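Local coordinates for VP1 (Polyomavirus HPyV6, PDB 4PCG), which probably forms, as pentamers of a jelly-roll coat protein, the outer shell of the virion that attaches to host cells, at residues L98-A106 and V239-L247. Numbering follows the deposited sequence.
Sequences LGSAGYIRA and VGYAGNPTL
Residues 98-106 and 239-247 meet in a contact knitted mainly by backbone bonds at one end of the VP1 jelly roll: a 3-10 turn running into the short strand 103-104 lies against the end of strand 227-239 and the loop that leads from it toward strand 256-274. Its centre is an isolated beta bridge between Tyr103 and Pro245. Tyr103 N donates to Asn244 O at 2.9 Å, and Thr246 N returns a 2.8 Å bond to Tyr103 O. The same carbonyl also receives a CA-H...O contact from Pro245. Two residues before Tyr103, Ala101 O accepts from Gly240 N at 2.8 Å, a more bent bond (133° at the hydrogen). Between these bonds lies Gly102, whose CA sits 3.1 Å from Asn244 O, so the backbones pack directly there.

Side chains dress this backbone core. Tyr103 CG lies between the backbone N and the carbonyl carbon (chi1 66°), which brings the ring over the Asn244-Pro245 peptide, with Pro245 N over one face near the rim. Pro245 CG lies 3.6 Å from Tyr103 OH and also sits over one face of the Arg105 guanidinium, toward its rim. Beyond the bridge, Ile104 CD1 touches Leu247 CD2 side by side; at the other end Ala101 CB packs on Val239 CG1. Phe49 of a second subunit stacks on Tyr103, placing the contact at a pentamer interface.

Waters link Gly99 O to Gly243 N and Arg105 N to Thr246 O. Three direct backbone bonds thus fix the register, waters bridge further peptide groups, and side chains add van der Waals packing around them.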
# COMPACT_ATOMS: atom_id res chain seq x y z
N LEU B 98 -15.94 -10.27 -13.75
CA LEU B 98 -17.14 -9.64 -13.20
C LEU B 98 -18.20 -10.74 -13.10
O LEU B 98 -18.12 -11.58 -12.20
CB LEU B 98 -17.60 -8.45 -14.04
CG LEU B 98 -16.94 -7.11 -13.70
CD1 LEU B 98 -15.43 -7.19 -13.91
CD2 LEU B 98 -17.56 -6.00 -14.54
N GLY B 99 -19.14 -10.78 -14.03
CA GLY B 99 -20.27 -11.74 -14.01
C GLY B 99 -19.84 -13.17 -14.30
O GLY B 99 -20.58 -14.11 -14.01
N SER B 100 -18.64 -13.35 -14.85
CA SER B 100 -18.08 -14.70 -15.05
C SER B 100 -17.96 -15.48 -13.75
O SER B 100 -17.87 -16.72 -13.77
CB SER B 100 -16.69 -14.64 -15.70
OG SER B 100 -15.71 -14.17 -14.78
N ALA B 101 -17.93 -14.75 -12.63
CA ALA B 101 -17.72 -15.34 -11.30
C ALA B 101 -19.01 -15.44 -10.49
O ALA B 101 -18.97 -15.78 -9.30
CB ALA B 101 -16.71 -14.51 -10.54
N GLY B 102 -20.13 -15.12 -11.13
CA GLY B 102 -21.45 -15.14 -10.49
C GLY B 102 -21.81 -13.77 -9.96
O GLY B 102 -21.11 -12.77 -10.24
N TYR B 103 -22.84 -13.69 -9.15
CA TYR B 103 -23.25 -12.41 -8.57
C TYR B 103 -23.59 -12.54 -7.08
O TYR B 103 -23.87 -13.63 -6.60
CB TYR B 103 -24.38 -11.80 -9.37
CG TYR B 103 -25.70 -12.55 -9.33
CD1 TYR B 103 -25.96 -13.56 -10.26
CD2 TYR B 103 -26.67 -12.26 -8.39
CE1 TYR B 103 -27.16 -14.25 -10.26
CE2 TYR B 103 -27.88 -12.94 -8.38
CZ TYR B 103 -28.11 -13.95 -9.31
OH TYR B 103 -29.28 -14.64 -9.32
N ILE B 104 -23.52 -11.42 -6.37
CA ILE B 104 -23.86 -11.41 -4.95
C ILE B 104 -25.27 -10.86 -4.86
O ILE B 104 -25.55 -9.66 -5.07
CB ILE B 104 -22.91 -10.56 -4.10
CG1 ILE B 104 -21.46 -10.98 -4.32
CG2 ILE B 104 -23.28 -10.69 -2.61
CD1 ILE B 104 -20.44 -10.08 -3.65
N ARG B 105 -26.20 -11.76 -4.55
CA ARG B 105 -27.60 -11.38 -4.58
C ARG B 105 -27.88 -10.23 -3.62
O ARG B 105 -28.57 -9.28 -3.97
CB ARG B 105 -28.48 -12.59 -4.24
CG ARG B 105 -29.97 -12.32 -4.21
CD ARG B 105 -30.74 -13.62 -4.11
NE ARG B 105 -31.00 -14.19 -5.43
CZ ARG B 105 -31.17 -15.49 -5.71
NH1 ARG B 105 -31.09 -16.44 -4.77
NH2 ARG B 105 -31.41 -15.84 -6.96
N ALA B 106 -27.33 -10.30 -2.41
CA ALA B 106 -27.65 -9.33 -1.37
C ALA B 106 -27.20 -7.93 -1.78
O ALA B 106 -27.85 -6.96 -1.44
CB ALA B 106 -27.00 -9.71 -0.05
N VAL B 239 -14.24 -17.90 -6.78
CA VAL B 239 -15.29 -17.45 -7.68
C VAL B 239 -16.49 -18.40 -7.60
O VAL B 239 -16.37 -19.53 -7.09
CB VAL B 239 -14.78 -17.37 -9.14
CG1 VAL B 239 -13.76 -16.26 -9.32
CG2 VAL B 239 -14.20 -18.71 -9.60
N GLY B 240 -17.65 -17.91 -8.03
CA GLY B 240 -18.84 -18.71 -8.26
C GLY B 240 -18.95 -19.11 -9.72
O GLY B 240 -17.96 -19.05 -10.50
N TYR B 241 -20.15 -19.54 -10.07
CA TYR B 241 -20.53 -19.96 -11.42
C TYR B 241 -21.18 -18.76 -12.14
O TYR B 241 -22.11 -18.13 -11.62
CB TYR B 241 -21.60 -21.08 -11.34
CG TYR B 241 -21.12 -22.50 -11.07
CD1 TYR B 241 -19.81 -22.80 -10.76
CD2 TYR B 241 -22.03 -23.58 -11.13
CE1 TYR B 241 -19.39 -24.12 -10.53
CE2 TYR B 241 -21.62 -24.89 -10.90
CZ TYR B 241 -20.29 -25.15 -10.61
OH TYR B 241 -19.84 -26.43 -10.38
N ALA B 242 -20.76 -18.52 -13.37
CA ALA B 242 -21.43 -17.49 -14.20
C ALA B 242 -22.95 -17.65 -14.25
O ALA B 242 -23.45 -18.75 -14.47
CB ALA B 242 -20.84 -17.49 -15.60
N GLY B 243 -23.67 -16.55 -14.02
CA GLY B 243 -25.11 -16.49 -14.02
C GLY B 243 -25.84 -16.96 -12.77
O GLY B 243 -27.07 -17.02 -12.74
N ASN B 244 -25.08 -17.35 -11.74
CA ASN B 244 -25.60 -17.84 -10.46
C ASN B 244 -25.18 -16.95 -9.31
O ASN B 244 -24.12 -16.31 -9.37
CB ASN B 244 -25.04 -19.24 -10.19
CG ASN B 244 -25.66 -20.30 -11.08
OD1 ASN B 244 -26.53 -20.01 -11.88
ND2 ASN B 244 -25.24 -21.55 -10.90
N PRO B 245 -25.98 -16.92 -8.24
CA PRO B 245 -25.53 -16.28 -7.00
C PRO B 245 -24.35 -17.01 -6.40
O PRO B 245 -24.14 -18.20 -6.67
CB PRO B 245 -26.74 -16.39 -6.06
CG PRO B 245 -27.87 -16.82 -6.89
CD PRO B 245 -27.33 -17.49 -8.11
N THR B 246 -23.56 -16.28 -5.62
CA THR B 246 -22.44 -16.82 -4.92
C THR B 246 -22.21 -16.01 -3.65
O THR B 246 -22.95 -15.06 -3.38
CB THR B 246 -21.18 -16.87 -5.80
OG1 THR B 246 -20.17 -17.67 -5.17
CG2 THR B 246 -20.62 -15.44 -6.07
N LEU B 247 -21.24 -16.43 -2.85
CA LEU B 247 -20.95 -15.81 -1.54
C LEU B 247 -22.15 -15.90 -0.61
O LEU B 247 -22.49 -14.95 0.08
CB LEU B 247 -20.50 -14.36 -1.69
CG LEU B 247 -19.56 -13.86 -0.59
CD1 LEU B 247 -18.22 -14.59 -0.64
CD2 LEU B 247 -19.35 -12.36 -0.74
O HOH W 1 -23.24 -13.83 -13.45
O HOH W 2 -29.78 -16.44 -10.99
O HOH W 3 -25.60 -14.30 -3.35